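PDB 5C2V: hydrazine synthase subunit gamma from Candidatus Kuenenia stuttgartiensis, which reduces nitric oxide to hydroxylamine, the first half-reaction of hydrazine synthesis, using two c-type hemes within the hydrazine synthase complex. Local coordinates for residues 53-58 with 137-142; 181-186 with 296-301; 269-274 with 291-296; 177-182 with 308-313. All coordinates share one frame; numbering follows the deposited sequence.

Interaction 1: 53-58 with 137-142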
# COMPACT_ATOMS: atom_id res chain seq x y z
N ALA C 53 -24.05 -14.76 34.04
CA ALA C 53 -23.04 -13.94 33.37
C ALA C 53 -23.64 -13.01 32.31
O ALA C 53 -22.92 -12.18 31.74
CB ALA C 53 -21.97 -14.82 32.74
N ALA C 54 -24.93 -13.13 32.05
CA ALA C 54 -25.55 -12.38 30.95
C ALA C 54 -25.79 -10.93 31.32
O ALA C 54 -25.87 -10.06 30.45
CB ALA C 54 -26.86 -13.04 30.54
N TRP C 55 -25.90 -10.66 32.62
CA TRP C 55 -26.12 -9.31 33.11
C TRP C 55 -24.87 -8.45 32.97
O TRP C 55 -24.95 -7.22 32.95
CB TRP C 55 -26.56 -9.34 34.58
CG TRP C 55 -25.43 -9.57 35.52
CD1 TRP C 55 -24.93 -10.77 35.93
CD2 TRP C 55 -24.63 -8.56 36.16
NE1 TRP C 55 -23.87 -10.58 36.79
CE2 TRP C 55 -23.67 -9.23 36.95
CE3 TRP C 55 -24.64 -7.17 36.15
CZ2 TRP C 55 -22.73 -8.55 37.72
CZ3 TRP C 55 -23.71 -6.49 36.91
CH2 TRP C 55 -22.76 -7.18 37.68
N SER C 56 -23.72 -9.11 32.87
CA SER C 56 -22.45 -8.39 32.79
C SER C 56 -22.30 -7.73 31.43
O SER C 56 -23.17 -7.87 30.58
CB SER C 56 -21.27 -9.34 33.06
OG SER C 56 -21.21 -10.34 32.07
N LEU C 57 -21.21 -7.00 31.24
CA LEU C 57 -21.02 -6.23 30.02
C LEU C 57 -21.10 -7.10 28.77
O LEU C 57 -22.09 -7.07 28.04
CB LEU C 57 -19.68 -5.49 30.06
CG LEU C 57 -19.43 -4.42 29.00
CD1 LEU C 57 -20.37 -3.24 29.20
CD2 LEU C 57 -17.98 -3.97 29.01
N GLN C 58 -20.04 -7.86 28.52
CA GLN C 58 -20.00 -8.78 27.38
C GLN C 58 -20.22 -10.25 27.74
O GLN C 58 -20.18 -11.11 26.86
CB GLN C 58 -18.69 -8.58 26.63
CG GLN C 58 -18.67 -7.24 25.92
CD GLN C 58 -17.28 -6.75 25.56
OE1 GLN C 58 -16.28 -7.39 25.89
NE2 GLN C 58 -17.21 -5.61 24.89
N GLU C 137 -23.86 -2.70 34.17
CA GLU C 137 -25.00 -1.96 34.71
C GLU C 137 -25.29 -2.34 36.16
O GLU C 137 -25.21 -3.51 36.54
CB GLU C 137 -26.25 -2.21 33.85
CG GLU C 137 -27.41 -1.29 34.18
CD GLU C 137 -28.57 -1.46 33.21
OE1 GLU C 137 -29.03 -2.61 33.03
OE2 GLU C 137 -29.01 -0.45 32.63
N ASN C 138 -25.63 -1.34 36.97
CA ASN C 138 -25.94 -1.55 38.38
C ASN C 138 -27.20 -2.37 38.59
O ASN C 138 -28.08 -2.42 37.72
CB ASN C 138 -26.07 -0.21 39.10
CG ASN C 138 -24.75 0.51 39.26
OD1 ASN C 138 -23.70 -0.12 39.35
ND2 ASN C 138 -24.80 1.84 39.30
N PHE C 139 -27.30 -3.01 39.75
CA PHE C 139 -28.46 -3.82 40.10
C PHE C 139 -29.66 -2.97 40.48
O PHE C 139 -29.51 -1.86 40.99
CB PHE C 139 -28.12 -4.76 41.25
CG PHE C 139 -27.06 -5.78 40.93
CD1 PHE C 139 -27.02 -6.39 39.68
CD2 PHE C 139 -26.10 -6.12 41.87
CE1 PHE C 139 -26.05 -7.32 39.39
CE2 PHE C 139 -25.13 -7.05 41.57
CZ PHE C 139 -25.10 -7.65 40.33
N SER C 140 -30.85 -3.49 40.21
CA SER C 140 -32.08 -2.90 40.71
C SER C 140 -32.17 -3.19 42.21
O SER C 140 -31.49 -4.09 42.70
CB SER C 140 -33.30 -3.45 39.97
OG SER C 140 -33.45 -4.84 40.20
N PRO C 141 -32.98 -2.41 42.95
CA PRO C 141 -33.12 -2.66 44.39
C PRO C 141 -33.54 -4.10 44.70
O PRO C 141 -32.99 -4.74 45.60
CB PRO C 141 -34.22 -1.68 44.81
CG PRO C 141 -34.14 -0.58 43.82
CD PRO C 141 -33.73 -1.22 42.52
N MET C 142 -34.51 -4.60 43.93
CA MET C 142 -35.06 -5.93 44.14
C MET C 142 -34.02 -7.02 43.93
O MET C 142 -33.88 -7.92 44.77
CB MET C 142 -36.25 -6.16 43.21
CG MET C 142 -37.17 -7.28 43.64
SD MET C 142 -37.97 -6.94 45.22
CE MET C 142 -39.00 -8.40 45.40
O HOH W 1 -27.10 -5.37 32.83
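F139 turns one edge of its ring toward the face of the six-membered ring of W55. Atoms CE1 and CZ supply that edge: F139 CE1 sits 3.5 Å from W55 CZ3, while F139 CZ lies nearest W55 CZ2 and CH2. The ring centroids are 4.5 Å apart and the planes meet at 50°, so the pair is edge-to-face but well tilted from a strict T. A wide indole suits this place because it also meets the ring of F134, and F139 reaches on to touch the heme.

Polar contacts gather beside the rings. The backbone O of E137 lies at the rim of the indole, near its plane, 3.4 Å from W55 CZ3, where the slightly positive C-H edge suits a carbonyl. A water donates to W55 O at 2.8 Å and, weakly, to E137 OE1. The other carboxylate oxygen, OE2, forms a salt bridge with R20.

Further along, S140 is the N-cap of helix 141-152. The contact thus joins the loop after helix 43-51 to the approach to that helix, close to C63 and C126, which anchor heme 1. It therefore rests on apolar ring packing, while the carboxylate of E137 is met by R20 and, weakly, by water.

Interaction 2: 181-186 with 296-301. With HEC (heme c), chain B.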
# COMPACT_ATOMS: atom_id res chain seq x y z
N ASP C 181 -4.92 -23.59 74.72
CA ASP C 181 -3.87 -23.26 75.68
C ASP C 181 -3.80 -21.75 75.86
O ASP C 181 -3.69 -21.00 74.89
CB ASP C 181 -2.52 -23.81 75.20
CG ASP C 181 -1.46 -23.79 76.29
OD1 ASP C 181 -1.22 -22.72 76.89
OD2 ASP C 181 -0.85 -24.85 76.54
N PRO C 182 -3.87 -21.29 77.12
CA PRO C 182 -3.85 -19.85 77.44
C PRO C 182 -2.54 -19.18 77.03
O PRO C 182 -2.52 -17.96 76.86
CB PRO C 182 -4.03 -19.82 78.96
CG PRO C 182 -3.61 -21.17 79.43
CD PRO C 182 -4.01 -22.11 78.33
N LYS C 183 -1.47 -19.95 76.89
CA LYS C 183 -0.19 -19.40 76.45
C LYS C 183 -0.20 -19.19 74.94
O LYS C 183 0.30 -18.17 74.45
CB LYS C 183 0.96 -20.32 76.85
CG LYS C 183 2.33 -19.77 76.48
CD LYS C 183 3.44 -20.73 76.85
CE LYS C 183 4.81 -20.12 76.55
NZ LYS C 183 5.92 -21.00 76.99
N VAL C 184 -0.76 -20.14 74.20
CA VAL C 184 -0.91 -20.01 72.76
C VAL C 184 -1.92 -18.91 72.46
O VAL C 184 -1.66 -18.00 71.68
CB VAL C 184 -1.35 -21.33 72.10
CG1 VAL C 184 -1.48 -21.15 70.60
CG2 VAL C 184 -0.37 -22.44 72.43
N GLY C 185 -3.08 -19.00 73.10
CA GLY C 185 -4.07 -17.94 73.08
C GLY C 185 -4.87 -17.78 71.80
O GLY C 185 -5.09 -16.66 71.35
N CYS C 186 -5.30 -18.89 71.21
CA CYS C 186 -6.13 -18.83 70.02
C CYS C 186 -7.56 -18.42 70.36
O CYS C 186 -8.24 -17.78 69.56
CB CYS C 186 -6.13 -20.18 69.29
SG CYS C 186 -4.51 -20.73 68.71
N THR C 296 3.31 -19.20 68.97
CA THR C 296 3.63 -20.55 68.54
C THR C 296 5.11 -20.92 68.55
O THR C 296 5.47 -22.05 68.24
CB THR C 296 3.05 -20.81 67.15
OG1 THR C 296 3.54 -19.82 66.24
CG2 THR C 296 1.53 -20.72 67.20
N SER C 297 5.97 -19.96 68.89
CA SER C 297 7.41 -20.13 68.73
C SER C 297 7.97 -21.28 69.58
O SER C 297 8.92 -21.95 69.18
CB SER C 297 8.15 -18.84 69.08
OG SER C 297 7.76 -17.78 68.22
N HIS C 298 7.37 -21.49 70.74
CA HIS C 298 7.81 -22.52 71.66
C HIS C 298 7.31 -23.91 71.28
O HIS C 298 7.89 -24.92 71.68
CB HIS C 298 7.36 -22.18 73.08
CG HIS C 298 5.88 -21.96 73.20
ND1 HIS C 298 4.99 -23.00 73.38
CD2 HIS C 298 5.14 -20.83 73.14
CE1 HIS C 298 3.76 -22.51 73.44
NE2 HIS C 298 3.83 -21.20 73.30
N LEU C 299 6.23 -23.96 70.50
CA LEU C 299 5.71 -25.23 70.00
C LEU C 299 6.68 -25.82 68.98
O LEU C 299 7.49 -25.10 68.41
CB LEU C 299 4.32 -25.03 69.36
CG LEU C 299 3.16 -24.48 70.19
CD1 LEU C 299 1.88 -24.49 69.35
CD2 LEU C 299 2.95 -25.26 71.48
N LYS C 300 6.61 -27.13 68.75
CA LYS C 300 7.37 -27.72 67.65
C LYS C 300 6.52 -28.83 67.01
O LYS C 300 5.46 -29.18 67.52
CB LYS C 300 8.77 -28.19 68.16
CG LYS C 300 9.51 -29.26 67.34
CD LYS C 300 10.93 -28.83 66.95
CE LYS C 300 11.57 -29.87 66.04
NZ LYS C 300 11.03 -29.78 64.64
N GLN C 301 7.04 -29.40 65.92
CA GLN C 301 6.26 -29.94 64.81
C GLN C 301 5.04 -30.82 65.11
O GLN C 301 4.01 -30.64 64.48
CB GLN C 301 7.21 -30.73 63.91
CG GLN C 301 6.65 -30.97 62.52
CD GLN C 301 6.39 -29.68 61.77
OE1 GLN C 301 5.48 -29.61 60.94
NE2 GLN C 301 7.19 -28.65 62.05
FE HEC B . -6.22 -16.12 63.90
CHA HEC B . -6.81 -15.40 60.59
CHB HEC B . -6.06 -19.46 63.15
CHC HEC B . -4.91 -16.77 67.03
CHD HEC B . -6.72 -12.87 64.78
NA HEC B . -6.38 -17.23 62.18
C1A HEC B . -6.68 -16.73 60.93
C2A HEC B . -6.83 -17.86 60.03
C3A HEC B . -6.62 -18.98 60.73
C4A HEC B . -6.33 -18.61 62.10
CMA HEC B . -6.68 -20.42 60.18
CAA HEC B . -7.17 -17.79 58.53
CBA HEC B . -8.60 -17.30 58.35
CGA HEC B . -8.86 -17.00 56.90
O1A HEC B . -10.06 -16.86 56.52
O2A HEC B . -7.88 -16.91 56.12
NB HEC B . -5.67 -17.82 64.94
C1B HEC B . -5.55 -19.07 64.37
C2B HEC B . -4.78 -19.90 65.28
C3B HEC B . -4.46 -19.16 66.35
C4B HEC B . -5.02 -17.83 66.16
CMB HEC B . -4.41 -21.38 65.03
CAB HEC B . -3.65 -19.60 67.59
CBB HEC B . -2.16 -19.80 67.21
NC HEC B . -5.88 -15.02 65.59
C1C HEC B . -5.33 -15.48 66.78
C2C HEC B . -5.16 -14.33 67.65
C3C HEC B . -5.77 -13.29 67.08
C4C HEC B . -6.16 -13.68 65.74
CMC HEC B . -4.73 -14.43 69.13
CAC HEC B . -5.91 -11.86 67.67
CBC HEC B . -4.52 -11.19 67.80
ND HEC B . -6.76 -14.40 62.85
C1D HEC B . -6.75 -13.13 63.43
C2D HEC B . -6.77 -12.14 62.37
C3D HEC B . -6.80 -12.94 61.06
C4D HEC B . -6.79 -14.33 61.46
CMD HEC B . -6.76 -10.60 62.54
CAD HEC B . -6.82 -12.39 59.62
CBD HEC B . -5.50 -11.69 59.33
CGD HEC B . -5.38 -11.42 57.85
O1D HEC B . -4.32 -10.89 57.42
O2D HEC B . -6.34 -11.74 57.11
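K183 swings CG opposite its own backbone N (chi1 -177°) and stays fully extended beyond it, while H298 tucks its imidazole between backbone N and carbonyl carbon (chi1 55°), and the two side chains approach from opposite directions and meet. The lysine lays its aliphatic shaft over one face of the imidazole. CE is 3.7 Å from the ring centroid and 23° off the ring normal, a CH-pi contact made by the methylene carbons, as the long chain of a surface lysine readily allows. K183 NZ continues past the ring at 4.2 Å from H298 ND1, so the ammonium would probably disfavour a proton on the histidine.

V184 works deeper. Its CG2 comes to the edge of the H298 ring, near the plane, and also packs 4.3 Å from L299 CD1. Its other branch, CG1, reaches HEC CBB at 3.7 Å.

Segment 181-186 leads into the CXXCH heme-attachment motif of a c-type cytochrome: C186 SG is bonded to HEC CAB at 1.8 Å, and C189 and H190 complete the motif. D181 OD1 accepts from K183 N with its anti lone pair, an Asx turn that shapes the entry. G185 then takes a positive phi, a conformation that favours glycine.

Across the contact, T296 to L299 form a type I beta turn that carries H298 outward and L299 inward. T296 offers its methyl CG2 to HEC CBB at 3.8 Å, and its OG1 is hydrogen-bonded to I283 O, leaving the apolar branch on the heme side.

Interaction 3: 269-274 with 291-296. With CA (calcium ion), chain S; HEC (heme c), chain B.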
# COMPACT_ATOMS: atom_id res chain seq x y z
N THR C 269 -5.90 -21.11 50.51
CA THR C 269 -4.93 -20.04 50.70
C THR C 269 -5.40 -18.89 51.64
O THR C 269 -6.11 -17.96 51.22
CB THR C 269 -4.50 -19.48 49.35
OG1 THR C 269 -3.92 -20.55 48.58
CG2 THR C 269 -3.45 -18.46 49.56
N TYR C 270 -5.13 -19.07 52.93
CA TYR C 270 -5.56 -18.20 54.03
C TYR C 270 -4.89 -16.82 54.20
O TYR C 270 -4.05 -16.40 53.41
CB TYR C 270 -5.39 -18.98 55.34
CG TYR C 270 -5.76 -20.42 55.15
CD1 TYR C 270 -7.09 -20.80 55.11
CD2 TYR C 270 -4.79 -21.39 54.94
CE1 TYR C 270 -7.45 -22.11 54.91
CE2 TYR C 270 -5.14 -22.71 54.73
CZ TYR C 270 -6.47 -23.06 54.72
OH TYR C 270 -6.84 -24.37 54.52
N PHE C 271 -5.26 -16.18 55.32
CA PHE C 271 -5.18 -14.74 55.62
C PHE C 271 -5.91 -13.84 54.61
O PHE C 271 -6.82 -14.30 53.93
CB PHE C 271 -3.72 -14.29 55.75
CG PHE C 271 -3.05 -14.79 57.00
CD1 PHE C 271 -3.76 -14.95 58.17
CD2 PHE C 271 -1.69 -15.09 57.00
CE1 PHE C 271 -3.15 -15.41 59.32
CE2 PHE C 271 -1.07 -15.55 58.15
CZ PHE C 271 -1.80 -15.71 59.31
N HIS C 272 -5.48 -12.59 54.49
CA HIS C 272 -6.20 -11.63 53.64
C HIS C 272 -5.72 -11.58 52.19
O HIS C 272 -6.52 -11.51 51.26
CB HIS C 272 -6.18 -10.22 54.26
CG HIS C 272 -4.85 -9.54 54.22
ND1 HIS C 272 -3.77 -9.97 54.97
CD2 HIS C 272 -4.43 -8.44 53.56
CE1 HIS C 272 -2.74 -9.17 54.74
NE2 HIS C 272 -3.11 -8.24 53.89
N ASP C 273 -4.40 -11.59 52.01
CA ASP C 273 -3.81 -11.49 50.69
C ASP C 273 -3.55 -12.88 50.14
O ASP C 273 -3.09 -13.05 49.01
CB ASP C 273 -2.50 -10.69 50.73
CG ASP C 273 -1.43 -11.37 51.57
OD1 ASP C 273 -1.78 -12.18 52.46
OD2 ASP C 273 -0.23 -11.11 51.33
N GLY C 274 -3.85 -13.88 50.96
CA GLY C 274 -3.55 -15.25 50.60
C GLY C 274 -2.07 -15.52 50.75
O GLY C 274 -1.47 -16.24 49.96
N ASP C 291 5.16 -14.38 66.61
CA ASP C 291 4.22 -14.46 67.73
C ASP C 291 3.18 -13.34 67.73
O ASP C 291 2.57 -13.05 68.76
CB ASP C 291 4.98 -14.45 69.06
CG ASP C 291 5.77 -15.73 69.29
OD1 ASP C 291 5.33 -16.79 68.81
OD2 ASP C 291 6.82 -15.66 69.96
N MET C 292 2.97 -12.72 66.57
CA MET C 292 1.94 -11.69 66.46
C MET C 292 0.58 -12.32 66.16
O MET C 292 -0.46 -11.73 66.44
CB MET C 292 2.32 -10.68 65.38
CG MET C 292 3.34 -9.65 65.84
SD MET C 292 2.70 -8.61 67.17
CE MET C 292 4.15 -7.62 67.54
N HIS C 293 0.60 -13.53 65.60
CA HIS C 293 -0.61 -14.33 65.49
C HIS C 293 -0.40 -15.59 66.33
O HIS C 293 0.27 -16.53 65.91
CB HIS C 293 -0.86 -14.68 64.02
CG HIS C 293 -2.18 -15.33 63.75
ND1 HIS C 293 -2.29 -16.58 63.19
CD2 HIS C 293 -3.45 -14.89 63.94
CE1 HIS C 293 -3.56 -16.89 63.06
NE2 HIS C 293 -4.29 -15.88 63.50
N GLY C 294 -1.00 -15.60 67.52
CA GLY C 294 -0.76 -16.64 68.51
C GLY C 294 0.68 -16.58 69.02
O GLY C 294 1.51 -15.91 68.41
N ARG C 295 1.01 -17.29 70.09
CA ARG C 295 2.43 -17.47 70.38
C ARG C 295 2.75 -18.93 70.15
O ARG C 295 2.51 -19.79 70.99
CB ARG C 295 2.75 -17.06 71.81
N THR C 296 3.31 -19.20 68.97
CA THR C 296 3.63 -20.55 68.54
C THR C 296 5.11 -20.92 68.55
O THR C 296 5.47 -22.05 68.24
CB THR C 296 3.05 -20.81 67.15
OG1 THR C 296 3.54 -19.82 66.24
CG2 THR C 296 1.53 -20.72 67.20
CA CA S . -8.99 -17.75 51.35
FE HEC B . -6.22 -16.12 63.90
CHA HEC B . -6.81 -15.40 60.59
CHB HEC B . -6.06 -19.46 63.15
CHC HEC B . -4.91 -16.77 67.03
CHD HEC B . -6.72 -12.87 64.78
NA HEC B . -6.38 -17.23 62.18
C1A HEC B . -6.68 -16.73 60.93
C2A HEC B . -6.83 -17.86 60.03
C3A HEC B . -6.62 -18.98 60.73
C4A HEC B . -6.33 -18.61 62.10
CMA HEC B . -6.68 -20.42 60.18
CAA HEC B . -7.17 -17.79 58.53
CBA HEC B . -8.60 -17.30 58.35
CGA HEC B . -8.86 -17.00 56.90
O1A HEC B . -10.06 -16.86 56.52
O2A HEC B . -7.88 -16.91 56.12
NB HEC B . -5.67 -17.82 64.94
C1B HEC B . -5.55 -19.07 64.37
C2B HEC B . -4.78 -19.90 65.28
C3B HEC B . -4.46 -19.16 66.35
C4B HEC B . -5.02 -17.83 66.16
CMB HEC B . -4.41 -21.38 65.03
CAB HEC B . -3.65 -19.60 67.59
CBB HEC B . -2.16 -19.80 67.21
NC HEC B . -5.88 -15.02 65.59
C1C HEC B . -5.33 -15.48 66.78
C2C HEC B . -5.16 -14.33 67.65
C3C HEC B . -5.77 -13.29 67.08
C4C HEC B . -6.16 -13.68 65.74
CMC HEC B . -4.73 -14.43 69.13
CAC HEC B . -5.91 -11.86 67.67
CBC HEC B . -4.52 -11.19 67.80
ND HEC B . -6.76 -14.40 62.85
C1D HEC B . -6.75 -13.13 63.43
C2D HEC B . -6.77 -12.14 62.37
C3D HEC B . -6.80 -12.94 61.06
C4D HEC B . -6.79 -14.33 61.46
CMD HEC B . -6.76 -10.60 62.54
CAD HEC B . -6.82 -12.39 59.62
CBD HEC B . -5.50 -11.69 59.33
CGD HEC B . -5.38 -11.42 57.85
O1D HEC B . -4.32 -10.89 57.42
O2D HEC B . -6.34 -11.74 57.11
O HOH W 2 -9.54 -19.10 49.48
O HOH W 3 -11.33 -17.27 51.68
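The ring of F271 points its edge at the imidazole face of H293, with CE1 standing 4.0 Å above the histidine plane, offset toward the rim. The planes are almost perpendicular, at 82°, and the centroids lie 5.4 Å apart: a T-shaped, edge-to-face pair. The same phenylalanine edge also approaches HEC CHA, so a flat apolar side chain fills the angle between porphyrin and ligand.

H293 sets its CG opposite the backbone N (chi1 -171°), which carries the imidazole to the iron, bound by NE2 at 2.0 Å. ND1 is hydrogen-bonded to T282 O. That second bond helps to fix the rotation of the ring and would probably make the imidazole a somewhat stronger donor to the metal.

With H190 as the other axial ligand, this is a bis-histidine c-type heme, consistent with the probable electron-transfer role of heme 2. G294 follows directly: its CA passes 3.7 Å from HEC CBB, and its positive phi is one that glycine takes easily.

The segment 269-274 holds the propionate end. F271 N gives a weak hydrogen bond to O2A, and H272 ND1 a weak one of 2.7 Å to O1D on the other propionate. H272 NE2 is hydrogen-bonded to D251 OD2, so the imidazole lies between two carboxylates, which might favour its protonated form.

A backbone carbonyl is a hard oxygen ligand of the kind calcium favours: T269 O binds the ion at 2.9 Å, alongside two waters, N90 and S267. N90 ND2 is also hydrogen-bonded to F271 O, tying the calcium site to the heme pocket.

Interaction 4: 177-182 with 308-313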
# COMPACT_ATOMS: atom_id res chain seq x y z
N LYS C 177 -6.21 -29.02 72.66
CA LYS C 177 -5.55 -28.56 73.87
C LYS C 177 -4.52 -27.47 73.58
O LYS C 177 -4.36 -26.53 74.35
CB LYS C 177 -4.87 -29.74 74.59
CG LYS C 177 -5.85 -30.72 75.22
CD LYS C 177 -5.11 -31.82 75.96
CE LYS C 177 -4.35 -32.72 75.00
NZ LYS C 177 -5.28 -33.46 74.11
N ILE C 178 -3.83 -27.61 72.45
CA ILE C 178 -2.86 -26.60 72.02
C ILE C 178 -3.59 -25.32 71.61
O ILE C 178 -3.17 -24.21 71.94
CB ILE C 178 -2.00 -27.11 70.84
CG1 ILE C 178 -0.84 -27.97 71.35
CG2 ILE C 178 -1.44 -25.95 70.03
CD1 ILE C 178 -1.23 -29.38 71.74
N PHE C 179 -4.71 -25.49 70.91
CA PHE C 179 -5.54 -24.37 70.47
C PHE C 179 -6.05 -23.55 71.65
O PHE C 179 -6.00 -22.32 71.64
CB PHE C 179 -6.72 -24.89 69.64
CG PHE C 179 -7.59 -23.80 69.07
CD1 PHE C 179 -7.30 -23.25 67.83
CD2 PHE C 179 -8.70 -23.34 69.76
CE1 PHE C 179 -8.10 -22.25 67.30
CE2 PHE C 179 -9.50 -22.34 69.23
CZ PHE C 179 -9.20 -21.80 68.00
N GLU C 180 -6.53 -24.24 72.68
CA GLU C 180 -7.17 -23.58 73.81
C GLU C 180 -6.19 -23.27 74.94
O GLU C 180 -6.59 -22.76 75.99
CB GLU C 180 -8.32 -24.44 74.33
CG GLU C 180 -9.44 -24.63 73.32
CD GLU C 180 -10.41 -25.71 73.71
OE1 GLU C 180 -11.55 -25.72 73.20
OE2 GLU C 180 -10.03 -26.57 74.54
N ASP C 181 -4.92 -23.59 74.72
CA ASP C 181 -3.87 -23.26 75.68
C ASP C 181 -3.80 -21.75 75.86
O ASP C 181 -3.69 -21.00 74.89
CB ASP C 181 -2.52 -23.81 75.20
CG ASP C 181 -1.46 -23.79 76.29
OD1 ASP C 181 -1.22 -22.72 76.89
OD2 ASP C 181 -0.85 -24.85 76.54
N PRO C 182 -3.87 -21.29 77.12
CA PRO C 182 -3.85 -19.85 77.44
C PRO C 182 -2.54 -19.18 77.03
O PRO C 182 -2.52 -17.96 76.86
CB PRO C 182 -4.03 -19.82 78.96
CG PRO C 182 -3.61 -21.17 79.43
CD PRO C 182 -4.01 -22.11 78.33
N VAL C 308 -2.99 -28.13 63.33
CA VAL C 308 -3.48 -28.10 61.96
C VAL C 308 -4.66 -29.06 61.79
O VAL C 308 -5.67 -28.72 61.18
CB VAL C 308 -2.37 -28.46 60.95
CG1 VAL C 308 -2.96 -28.79 59.59
CG2 VAL C 308 -1.36 -27.33 60.85
N GLU C 309 -4.52 -30.26 62.34
CA GLU C 309 -5.58 -31.26 62.27
C GLU C 309 -6.85 -30.79 62.97
O GLU C 309 -7.96 -31.08 62.52
CB GLU C 309 -5.11 -32.59 62.87
CG GLU C 309 -4.16 -33.37 61.99
CD GLU C 309 -4.82 -33.88 60.72
OE1 GLU C 309 -6.06 -34.04 60.71
OE2 GLU C 309 -4.10 -34.11 59.72
N TYR C 310 -6.69 -30.07 64.08
CA TYR C 310 -7.83 -29.52 64.80
C TYR C 310 -8.49 -28.41 63.99
O TYR C 310 -9.72 -28.27 64.00
CB TYR C 310 -7.41 -29.00 66.17
CG TYR C 310 -8.52 -28.31 66.93
CD1 TYR C 310 -9.63 -29.01 67.36
CD2 TYR C 310 -8.45 -26.95 67.22
CE1 TYR C 310 -10.65 -28.38 68.06
CE2 TYR C 310 -9.46 -26.32 67.91
CZ TYR C 310 -10.56 -27.04 68.33
OH TYR C 310 -11.56 -26.40 69.02
N LEU C 311 -7.68 -27.62 63.31
CA LEU C 311 -8.19 -26.59 62.41
C LEU C 311 -9.00 -27.22 61.28
O LEU C 311 -10.05 -26.71 60.89
CB LEU C 311 -7.06 -25.74 61.84
CG LEU C 311 -6.39 -24.77 62.82
CD1 LEU C 311 -5.16 -24.14 62.20
CD2 LEU C 311 -7.38 -23.71 63.26
N LYS C 312 -8.52 -28.36 60.78
CA LYS C 312 -9.22 -29.11 59.75
C LYS C 312 -10.55 -29.65 60.25
O LYS C 312 -11.45 -29.95 59.46
CB LYS C 312 -8.35 -30.27 59.25
CG LYS C 312 -7.10 -29.86 58.50
CD LYS C 312 -6.24 -31.07 58.17
CE LYS C 312 -7.04 -32.12 57.40
NZ LYS C 312 -6.25 -33.35 57.14
N ALA C 313 -10.69 -29.76 61.57
CA ALA C 313 -11.88 -30.33 62.18
C ALA C 313 -12.99 -29.29 62.37
O ALA C 313 -14.12 -29.64 62.69
CB ALA C 313 -11.53 -30.97 63.51
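F179 and Y310 carry nearly equal shares of the buried surface, and their side chains cross at about a right angle. Each ring leaves its helix with CG opposite the backbone N (chi1 -176° for F179, 175° for Y310), which aims both into the gap between the backbones; the CA atoms of F179 and Y310 are 8.0 Å apart. The tyrosine brings its edge to the phenylalanine: Y310 CE2 lies over one face of F179, not at its centre but toward the rim, 3.3 Å from F179 CG. Its neighbour CD2 leans on F179 CB at 3.6 Å. The planes are inclined at 60° with centroids 5.1 Å apart, an offset edge-to-face pair.

L311 adds a smaller share. Its CD2 approaches F179 CE1 at 4.4 Å, and the same residue touches heme 2, so a branched aliphatic side chain bridges from the helix contact to the cofactor. F179 for its part packs on C186, one of the thioether cysteines, and on L307.

Helices 170-179 and 301-312 are the first and last helices of the cytochrome c family region, and their packing beside the heme is like the terminal-helix contact of that fold. On another side of helix 301-312, K312 and E309 form a long, weak salt bridge of 3.4 Å, NZ to OE2, and K312 also makes a cation-pi contact with F161.

With no polar bond between the two segments, the contact rests on how the rings fit, so its strength is probably mainly dispersion and the hydrophobic effect, in a buried seam whose inner end borders the heme.

Interactions 2, 3 and 4 gather in the cytochrome c region around heme 2, whereas interaction 1 lies on the opposite side of the chain's centre, beside heme 1, with its centre 36 to 48 Å from the others. Interactions 1, 3 and 4 are buried and each turns on an edge-to-face ring pair; interaction 2 is partly exposed and uses a lysine shaft on a histidine instead. Interactions 2 and 4 share D181 and P182, and V184 and L299 of the former pack on I178 of the latter. T296 is common to interactions 2 and 3, and a probable S297-D291 hydrogen bond joins them again. Metal coordination within the segments is confined to interaction 3.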